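PDB 2ZBV: adenosyl-chloride synthase from Thermotoga maritima, which binds adenosine and probably acts on S-adenosyl-L-methionine as a hydrolase or halogenase-type enzyme. Local coordinates for residues I22-P27 against L116-N121; V49-S54 against E101-A106; L55-P58 against V62-V65; V79-T82 against Q86-V89. All blocks are in the same frame, centred on the assembly; numbering follows the deposited sequence.

Interaction 1: residues I22-P27 against L116-N121; sequences IKRINP and LFYKKN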
# COMPACT_ATOMS: atom_id res chain seq x y z
N ILE A 22 -13.88 12.02 0.33
CA ILE A 22 -13.29 13.02 1.20
C ILE A 22 -12.79 14.22 0.40
O ILE A 22 -13.07 15.37 0.74
CB ILE A 22 -12.11 12.43 2.00
CG1 ILE A 22 -12.63 11.37 2.98
CG2 ILE A 22 -11.35 13.55 2.74
CD1 ILE A 22 -11.53 10.67 3.76
N LYS A 23 -12.05 13.94 -0.68
CA LYS A 23 -11.48 14.98 -1.53
C LYS A 23 -12.52 15.77 -2.33
O LYS A 23 -12.25 16.88 -2.79
CB LYS A 23 -10.47 14.36 -2.50
CG LYS A 23 -9.18 13.91 -1.84
CD LYS A 23 -8.36 15.10 -1.38
CE LYS A 23 -6.96 14.68 -0.95
NZ LYS A 23 -6.11 15.87 -0.68
N ARG A 24 -13.71 15.18 -2.50
CA ARG A 24 -14.78 15.85 -3.22
C ARG A 24 -15.33 16.91 -2.27
O ARG A 24 -15.66 18.02 -2.68
CB ARG A 24 -15.89 14.86 -3.61
CG ARG A 24 -15.45 13.83 -4.64
CD ARG A 24 -16.52 12.77 -4.93
NE ARG A 24 -17.65 13.33 -5.66
CZ ARG A 24 -18.62 12.61 -6.22
NH1 ARG A 24 -18.60 11.28 -6.14
NH2 ARG A 24 -19.61 13.21 -6.86
N ILE A 25 -15.40 16.55 -0.99
CA ILE A 25 -15.90 17.46 0.03
C ILE A 25 -14.86 18.54 0.31
O ILE A 25 -15.19 19.72 0.34
CB ILE A 25 -16.20 16.70 1.33
CG1 ILE A 25 -17.45 15.84 1.14
CG2 ILE A 25 -16.40 17.68 2.48
CD1 ILE A 25 -17.78 15.01 2.34
N ASN A 26 -13.61 18.13 0.50
CA ASN A 26 -12.53 19.06 0.77
C ASN A 26 -11.31 18.72 -0.09
O ASN A 26 -10.53 17.84 0.25
CB ASN A 26 -12.13 19.02 2.24
CG ASN A 26 -11.00 19.97 2.57
OD1 ASN A 26 -10.42 19.92 3.66
ND2 ASN A 26 -10.67 20.86 1.64
N PRO A 27 -11.14 19.42 -1.22
CA PRO A 27 -10.00 19.16 -2.10
C PRO A 27 -8.66 19.39 -1.41
O PRO A 27 -7.63 18.90 -1.87
CB PRO A 27 -10.22 20.14 -3.25
CG PRO A 27 -11.72 20.29 -3.28
CD PRO A 27 -12.06 20.41 -1.82
N LEU A 116 -24.66 15.55 6.60
CA LEU A 116 -23.22 15.37 6.49
C LEU A 116 -22.86 14.14 5.65
O LEU A 116 -21.70 13.96 5.27
CB LEU A 116 -22.62 15.22 7.89
CG LEU A 116 -22.93 16.37 8.86
CD1 LEU A 116 -22.38 16.04 10.25
CD2 LEU A 116 -22.31 17.67 8.33
N PHE A 117 -23.86 13.32 5.35
CA PHE A 117 -23.65 12.09 4.58
C PHE A 117 -23.28 12.33 3.12
O PHE A 117 -23.55 13.40 2.57
CB PHE A 117 -24.90 11.20 4.64
CG PHE A 117 -25.27 10.74 6.03
CD1 PHE A 117 -24.50 11.12 7.13
CD2 PHE A 117 -26.37 9.93 6.23
CE1 PHE A 117 -24.83 10.68 8.41
CE2 PHE A 117 -26.71 9.48 7.50
CZ PHE A 117 -25.93 9.86 8.60
N TYR A 118 -22.66 11.33 2.51
CA TYR A 118 -22.26 11.39 1.11
C TYR A 118 -23.49 11.11 0.26
O TYR A 118 -23.63 11.64 -0.85
CB TYR A 118 -21.15 10.36 0.85
CG TYR A 118 -20.91 9.96 -0.60
CD1 TYR A 118 -20.62 10.91 -1.57
CD2 TYR A 118 -20.94 8.62 -0.98
CE1 TYR A 118 -20.36 10.53 -2.91
CE2 TYR A 118 -20.69 8.22 -2.29
CZ TYR A 118 -20.40 9.18 -3.25
OH TYR A 118 -20.13 8.77 -4.54
N LYS A 119 -24.40 10.29 0.78
CA LYS A 119 -25.63 9.98 0.07
C LYS A 119 -26.84 10.02 0.98
O LYS A 119 -26.75 9.72 2.17
CB LYS A 119 -25.54 8.60 -0.60
CG LYS A 119 -24.58 8.59 -1.77
CD LYS A 119 -24.79 7.40 -2.70
CE LYS A 119 -24.41 6.09 -2.04
NZ LYS A 119 -24.33 5.04 -3.09
N LYS A 120 -27.98 10.42 0.42
CA LYS A 120 -29.22 10.52 1.17
C LYS A 120 -29.58 9.17 1.78
O LYS A 120 -30.01 9.09 2.92
CB LYS A 120 -30.35 11.00 0.24
CG LYS A 120 -31.67 11.26 0.94
CD LYS A 120 -32.68 11.89 -0.02
CE LYS A 120 -32.97 10.98 -1.21
NZ LYS A 120 -33.93 11.60 -2.17
N ASN A 121 -29.39 8.12 0.99
CA ASN A 121 -29.67 6.75 1.44
C ASN A 121 -28.37 5.96 1.44
O ASN A 121 -27.96 5.41 0.42
CB ASN A 121 -30.68 6.08 0.49
CG ASN A 121 -32.06 6.70 0.57
OD1 ASN A 121 -32.79 6.75 -0.42
ND2 ASN A 121 -32.44 7.17 1.77

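Interaction 2: residues V49-S54 against E101-A106; sequences VLYRAS and EEYGVA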
# COMPACT_ATOMS: atom_id res chain seq x y z
N VAL A 49 -3.46 -0.36 17.42
CA VAL A 49 -2.76 0.37 16.35
C VAL A 49 -3.17 1.84 16.34
O VAL A 49 -2.34 2.73 16.15
CB VAL A 49 -3.08 -0.22 14.94
CG1 VAL A 49 -2.43 0.65 13.87
CG2 VAL A 49 -2.53 -1.66 14.83
N LEU A 50 -4.46 2.09 16.54
CA LEU A 50 -4.99 3.46 16.56
C LEU A 50 -4.32 4.29 17.65
O LEU A 50 -3.82 5.39 17.39
CB LEU A 50 -6.50 3.43 16.82
CG LEU A 50 -7.15 4.80 17.02
CD1 LEU A 50 -7.07 5.59 15.73
CD2 LEU A 50 -8.61 4.60 17.45
N TYR A 51 -4.32 3.78 18.87
CA TYR A 51 -3.69 4.52 19.96
C TYR A 51 -2.22 4.82 19.68
O TYR A 51 -1.78 5.97 19.74
CB TYR A 51 -3.82 3.75 21.27
CG TYR A 51 -2.98 4.36 22.37
CD1 TYR A 51 -3.21 5.65 22.82
CD2 TYR A 51 -1.91 3.64 22.92
CE1 TYR A 51 -2.41 6.23 23.81
CE2 TYR A 51 -1.10 4.21 23.91
CZ TYR A 51 -1.36 5.50 24.34
OH TYR A 51 -0.55 6.07 25.30
N ARG A 52 -1.45 3.78 19.38
CA ARG A 52 -0.03 3.97 19.12
C ARG A 52 0.27 4.95 17.99
O ARG A 52 1.15 5.80 18.12
CB ARG A 52 0.62 2.60 18.87
CG ARG A 52 0.42 1.72 20.08
CD ARG A 52 0.98 0.33 19.97
NE ARG A 52 0.52 -0.45 21.12
CZ ARG A 52 1.04 -1.60 21.51
NH1 ARG A 52 2.06 -2.13 20.86
NH2 ARG A 52 0.53 -2.23 22.57
N ALA A 53 -0.48 4.88 16.90
CA ALA A 53 -0.25 5.82 15.82
C ALA A 53 -0.65 7.25 16.21
O ALA A 53 0.02 8.21 15.82
CB ALA A 53 -1.02 5.40 14.58
N SER A 54 -1.74 7.38 16.97
CA SER A 54 -2.25 8.69 17.38
C SER A 54 -1.26 9.49 18.20
O SER A 54 -1.34 10.72 18.26
CB SER A 54 -3.56 8.55 18.18
OG SER A 54 -3.33 7.96 19.45
N GLU A 101 -9.38 5.19 26.94
CA GLU A 101 -8.77 4.85 28.22
C GLU A 101 -7.47 5.61 28.50
O GLU A 101 -7.23 6.05 29.62
CB GLU A 101 -8.51 3.34 28.29
CG GLU A 101 -7.72 2.88 29.51
CD GLU A 101 -8.47 3.06 30.82
OE1 GLU A 101 -7.90 2.74 31.88
OE2 GLU A 101 -9.63 3.52 30.79
N GLU A 102 -6.65 5.78 27.46
CA GLU A 102 -5.37 6.46 27.61
C GLU A 102 -5.43 7.98 27.63
O GLU A 102 -4.68 8.63 28.36
CB GLU A 102 -4.42 6.02 26.50
CG GLU A 102 -4.08 4.54 26.49
CD GLU A 102 -3.37 4.09 27.75
OE1 GLU A 102 -2.47 4.81 28.22
OE2 GLU A 102 -3.71 3.00 28.26
N TYR A 103 -6.31 8.56 26.82
CA TYR A 103 -6.41 10.01 26.75
C TYR A 103 -7.55 10.61 27.56
O TYR A 103 -7.54 11.80 27.85
CB TYR A 103 -6.58 10.47 25.29
CG TYR A 103 -5.48 10.08 24.33
CD1 TYR A 103 -4.13 10.19 24.68
CD2 TYR A 103 -5.78 9.67 23.03
CE1 TYR A 103 -3.12 9.92 23.76
CE2 TYR A 103 -4.78 9.39 22.10
CZ TYR A 103 -3.45 9.53 22.47
OH TYR A 103 -2.46 9.32 21.53
N GLY A 104 -8.55 9.80 27.90
CA GLY A 104 -9.69 10.32 28.63
C GLY A 104 -10.71 10.84 27.62
O GLY A 104 -10.34 11.41 26.59
N VAL A 105 -11.99 10.65 27.92
CA VAL A 105 -13.05 11.08 27.02
C VAL A 105 -13.60 12.45 27.38
O VAL A 105 -14.08 12.67 28.49
CB VAL A 105 -14.22 10.07 27.04
CG1 VAL A 105 -15.29 10.49 26.05
CG2 VAL A 105 -13.70 8.67 26.71
N ALA A 106 -13.55 13.37 26.42
CA ALA A 106 -14.05 14.72 26.65
C ALA A 106 -15.52 14.84 26.23
O ALA A 106 -16.32 15.48 26.91
CB ALA A 106 -13.20 15.72 25.87

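Interaction 3: residues L55-P58 against V62-V65; sequences LDFP and VFLV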
# COMPACT_ATOMS: atom_id res chain seq x y z
N LEU A 55 -0.33 8.79 18.85
CA LEU A 55 0.68 9.44 19.66
C LEU A 55 1.57 10.36 18.82
O LEU A 55 2.16 11.31 19.33
CB LEU A 55 1.55 8.39 20.36
CG LEU A 55 0.94 7.64 21.54
CD1 LEU A 55 1.86 6.48 21.91
CD2 LEU A 55 0.77 8.59 22.74
N ASP A 56 1.67 10.07 17.53
CA ASP A 56 2.51 10.88 16.66
C ASP A 56 1.76 11.91 15.79
O ASP A 56 2.38 12.63 15.02
CB ASP A 56 3.39 9.97 15.80
CG ASP A 56 4.44 9.22 16.64
OD1 ASP A 56 5.19 9.91 17.36
OD2 ASP A 56 4.51 7.97 16.59
N PHE A 57 0.44 11.95 15.93
CA PHE A 57 -0.37 12.92 15.18
C PHE A 57 -0.60 14.11 16.12
O PHE A 57 -0.68 13.94 17.34
CB PHE A 57 -1.71 12.31 14.77
CG PHE A 57 -1.63 11.46 13.52
CD1 PHE A 57 -2.05 11.97 12.30
CD2 PHE A 57 -1.14 10.16 13.58
CE1 PHE A 57 -1.99 11.19 11.14
CE2 PHE A 57 -1.07 9.37 12.43
CZ PHE A 57 -1.49 9.89 11.20
N PRO A 58 -0.70 15.33 15.57
CA PRO A 58 -0.91 16.51 16.40
C PRO A 58 -2.33 16.69 16.92
O PRO A 58 -3.26 16.00 16.48
CB PRO A 58 -0.50 17.65 15.47
CG PRO A 58 -1.02 17.16 14.15
CD PRO A 58 -0.58 15.69 14.15
N VAL A 62 -8.18 14.54 12.98
CA VAL A 62 -9.44 13.80 12.91
C VAL A 62 -9.09 12.39 12.40
O VAL A 62 -8.49 12.25 11.34
CB VAL A 62 -10.43 14.44 11.92
CG1 VAL A 62 -11.65 13.54 11.76
CG2 VAL A 62 -10.87 15.82 12.42
N PHE A 63 -9.45 11.37 13.17
CA PHE A 63 -9.16 10.00 12.79
C PHE A 63 -10.39 9.29 12.22
O PHE A 63 -11.45 9.28 12.84
CB PHE A 63 -8.63 9.22 14.00
CG PHE A 63 -7.28 9.68 14.47
CD1 PHE A 63 -6.11 9.13 13.94
CD2 PHE A 63 -7.17 10.65 15.46
CE1 PHE A 63 -4.85 9.55 14.38
CE2 PHE A 63 -5.91 11.08 15.91
CZ PHE A 63 -4.75 10.52 15.36
N LEU A 64 -10.24 8.71 11.04
CA LEU A 64 -11.32 7.97 10.39
C LEU A 64 -10.98 6.51 10.63
O LEU A 64 -10.08 5.97 10.00
CB LEU A 64 -11.33 8.29 8.90
CG LEU A 64 -12.31 7.53 8.00
CD1 LEU A 64 -13.74 7.63 8.52
CD2 LEU A 64 -12.20 8.13 6.61
N VAL A 65 -11.70 5.88 11.56
CA VAL A 65 -11.42 4.50 11.93
C VAL A 65 -12.59 3.59 11.59
O VAL A 65 -13.62 3.63 12.25
CB VAL A 65 -11.12 4.40 13.45
CG1 VAL A 65 -10.60 3.01 13.80
CG2 VAL A 65 -10.13 5.48 13.84

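Interaction 4: residues V79-T82 against Q86-V89; sequences VMKT and QYFV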
# COMPACT_ATOMS: atom_id res chain seq x y z
N VAL A 79 -18.71 9.86 17.10
CA VAL A 79 -17.55 10.74 16.95
C VAL A 79 -17.14 11.06 18.39
O VAL A 79 -17.94 11.58 19.17
CB VAL A 79 -17.88 12.08 16.23
CG1 VAL A 79 -16.65 12.97 16.25
CG2 VAL A 79 -18.30 11.82 14.79
N MSE A 80 -15.91 10.72 18.73
CA MSE A 80 -15.40 10.94 20.08
C MSE A 80 -14.32 12.01 20.11
O MSE A 80 -13.53 12.14 19.16
CB MSE A 80 -14.84 9.63 20.66
CG MSE A 80 -14.24 9.73 22.07
SE MSE A 80 -13.20 8.18 22.58
CE MSE A 80 -14.61 7.09 23.27
N LYS A 81 -14.30 12.79 21.18
CA LYS A 81 -13.29 13.82 21.36
C LYS A 81 -12.56 13.43 22.63
O LYS A 81 -13.17 13.26 23.69
CB LYS A 81 -13.92 15.20 21.53
CG LYS A 81 -12.90 16.33 21.66
CD LYS A 81 -13.57 17.64 22.04
CE LYS A 81 -12.54 18.73 22.34
NZ LYS A 81 -13.19 19.95 22.94
N THR A 82 -11.25 13.26 22.52
CA THR A 82 -10.44 12.88 23.67
C THR A 82 -9.86 14.13 24.32
O THR A 82 -9.73 15.17 23.67
CB THR A 82 -9.32 11.90 23.25
OG1 THR A 82 -8.69 12.37 22.06
CG2 THR A 82 -9.90 10.53 23.00
N GLN A 86 -8.08 15.37 20.24
CA GLN A 86 -8.09 14.65 18.97
C GLN A 86 -9.51 14.14 18.72
O GLN A 86 -10.27 13.91 19.66
CB GLN A 86 -7.09 13.49 18.99
CG GLN A 86 -5.64 13.94 19.00
CD GLN A 86 -4.67 12.79 18.82
OE1 GLN A 86 -4.86 11.73 19.40
NE2 GLN A 86 -3.63 13.01 18.03
N TYR A 87 -9.85 13.95 17.45
CA TYR A 87 -11.18 13.49 17.09
C TYR A 87 -11.18 12.12 16.42
O TYR A 87 -10.30 11.82 15.61
CB TYR A 87 -11.84 14.52 16.18
CG TYR A 87 -11.96 15.88 16.83
CD1 TYR A 87 -13.02 16.17 17.70
CD2 TYR A 87 -11.01 16.88 16.61
CE1 TYR A 87 -13.12 17.41 18.33
CE2 TYR A 87 -11.10 18.12 17.24
CZ TYR A 87 -12.16 18.38 18.10
OH TYR A 87 -12.25 19.60 18.74
N PHE A 88 -12.17 11.29 16.77
CA PHE A 88 -12.30 9.94 16.23
C PHE A 88 -13.69 9.65 15.69
O PHE A 88 -14.67 9.64 16.44
CB PHE A 88 -11.96 8.91 17.31
CG PHE A 88 -10.59 9.07 17.88
CD1 PHE A 88 -9.51 8.38 17.35
CD2 PHE A 88 -10.37 9.97 18.93
CE1 PHE A 88 -8.21 8.58 17.85
CE2 PHE A 88 -9.08 10.18 19.43
CZ PHE A 88 -8.00 9.48 18.89
N VAL A 89 -13.75 9.41 14.39
CA VAL A 89 -14.99 9.08 13.69
C VAL A 89 -14.96 7.56 13.53
O VAL A 89 -14.13 7.02 12.79
CB VAL A 89 -15.01 9.75 12.32
CG1 VAL A 89 -16.31 9.40 11.58
CG2 VAL A 89 -14.87 11.26 12.49

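Interaction 1: residues I22-P27 against L116-N121
Arg24 and Tyr118 meet at the ends of their side chains and share little surface. Arg24 sits near the C-terminal end of helix 14-25. Tyr118 lies in the loop that leads to helix 127-140. The guanidinium and the phenol ring are strongly inclined to each other, with their planes 71° apart. Arg24 NH1 comes in at the edge of the ring, close to its plane, and lies 3.3 Å from Tyr118 OH. From the other side of the pair, Tyr118 CE1 lies over one face of the guanidinium, 3.8 Å from Arg24 NH1. The pair is therefore not a stack of flat groups.

The Arg24 chain bends at chi3 (70°), which turns the guanidinium out of the line of the preceding carbons. Tyr118 has CG anti to its own N (chi1 161°), and this carries the hydroxyl to the arginine although the CB does not point there. Lys119 CG rests against one face of the tyrosine ring, offset toward the rim.

The polar ends have their main partner in another chain. Asp56 of the second subunit accepts a hydrogen bond from Arg24 NH1 through its backbone O. Its OD1 is hydrogen-bonded to Tyr118 OH. Leu55 and Pro58 of that subunit pack alongside. The chemistry implies a pair of polar tips gathered at a subunit interface, where one aspartate residue engages both through different atoms.

Interaction 2: residues V49-S54 against E101-A106
The Tyr51 ring has Glu102 CG over one face, offset toward the rim. This is a CH-pi contact, with Glu102 CG 3.7 Å from the ring centroid and 17° off the normal. Glu102 CB adds a close approach to Tyr51 CE1, at 3.4 Å. The second ring, Tyr103, meets Tyr51 obliquely. Their centroids are 5.4 Å apart and their planes are at 57°, so the pair is neither a stack nor edge-to-face. Tyr51 CE1 lies 3.7 Å from Tyr103 CZ. At the edge of the Tyr103 ring, in its plane, is Ser54 OG, 2.6 Å from Tyr103 OH.

Ser54 OG donates to Tyr51 O, three residues back in the helix, at 2.5 Å. The serine hydroxyl stands between its backbone N and carbonyl carbon, from where it can reach that carbonyl and the phenol together. Glu102 has CG anti to its carbonyl carbon (chi1 -62°), which sets CG over the tyrosine face; the bend at chi2 then turns the carboxylate.

With a serine in place of Tyr51, the CB and CG of Glu102 would probably lose their aromatic support, and a gap would open beside the Tyr103 ring.

Tyr103 is followed by Gly104, whose positive phi ends the helix and turns the chain into strand 105-110. Through Tyr51 and Ser54 the contact packs helix 43-54 against the C-terminal end of helix 97-103. Such helix-to-helix packing beside a central sheet is typical of a layered alpha/beta domain, here the N-terminal domain.

Interaction 3: residues L55-P58 against V62-V65
Phe57 and Phe63 make this contact, ring against ring, in an edge-to-face (T-shaped) pair. The edge of Phe63 points to the face of Phe57. The centroids are 5.2 Å apart and the planes are inclined at 68°. Phe63 CE1 stands 3.8 Å above the Phe57 plane, offset toward the rim, so the edge reaches the ring near its CG and CD2 atoms. Phe63 CZ goes further in toward the backbone and lies 3.6 Å from Phe57 CB. The contact is wholly apolar.

Phe63 has CG anti to its carbonyl carbon (chi1 -67°), which swings the ring toward the loop although the CB itself does not point that way. The CB of Phe57 does point at the strand. The edge of the Phe63 ring would probably lose the aromatic face it meets if Phe57 were a valine, and the packing between loop and strand would be left with a gap.

The next shell places both rings. Gln86 touches each of them. Phe88 meets the Phe63 ring with nearly parallel planes. Leu50 and Ser54 of helix 43-54 also pack on Phe63. In the third subunit, Ala20 packs on Phe57. Next to Phe57, the Asp56 carboxylate forms a salt bridge with Arg129 of that subunit.

The loop 55-58 follows helix 43-54 and leads into strand 62-66. That strand is an inner one of the six-stranded sheet, with strand 2-6 on one side and strand 87-91 on the other. Phe63 thus ties the strand to helix 43-54 and to the loop that follows that helix.

Interaction 4: residues V79-T82 against Q86-V89
A beta hairpin joins strand 77-82 to strand 87-91, and this contact is its antiparallel ladder. The short segments run at 162° to each other. Met80 (a selenomethionine) and Phe88 form the hydrogen-bonded pair. Met80 N donates to Phe88 O at 2.8 Å, and Phe88 N returns a bond to Met80 O at 2.9 Å. Thr82 N adds a bond to Gln86 O at 3.1 Å. Val79 with Val89 and Lys81 with Tyr87 are non-hydrogen-bonded pairs.

On the face of Val79 and Lys81, the lysine chain runs beside the Tyr87 ring, pointing the same way. Lys81 CG lies 3.5 Å from Tyr87 CE1. The Lys81 chain is extended beyond CG, which carries CE along to the phenol oxygen. Val79 CG2 and Val89 CG2 touch at 4.2 Å on the same face.

Near the turn, Thr82 OG1 lies in the plane of the Phe88 ring at its edge, 3.4 Å from Phe88 CE2. Its hydrogen bond goes to Asn84, which also binds Gln86 OE1.

Strand 62-66 pairs with strand 87-91, and strand 105-110 with strand 77-82. Helix 127-140 packs on Val79 and Val89. Helix 97-103 lies against Met80 and Phe88 on the other face.

Interactions 3 and 4 are buried, interaction 2 is partly buried, and interaction 1 is at the surface against the second subunit. Interactions 2 and 3 also border the third subunit, whereas interaction 4 touches no other chain. Interactions 3 and 4 share one sheet: Phe63 N probably bonds to Tyr87 O at 2.6 Å, and Val89 N to Phe63 O. Interaction 2 adds the helices beside that sheet, with Ala106 N probably bonding to Lys81 O. The chemistry follows the place. Backbone bonds dominate the hairpin, ring packing the loop-to-strand contact, mixed ring and hydroxyl contacts the helices, and polar tips interaction 1. Asp56, in segment 55-58, binds Tyr118 of a neighbouring subunit, so interactions 1 and 3 meet across chains.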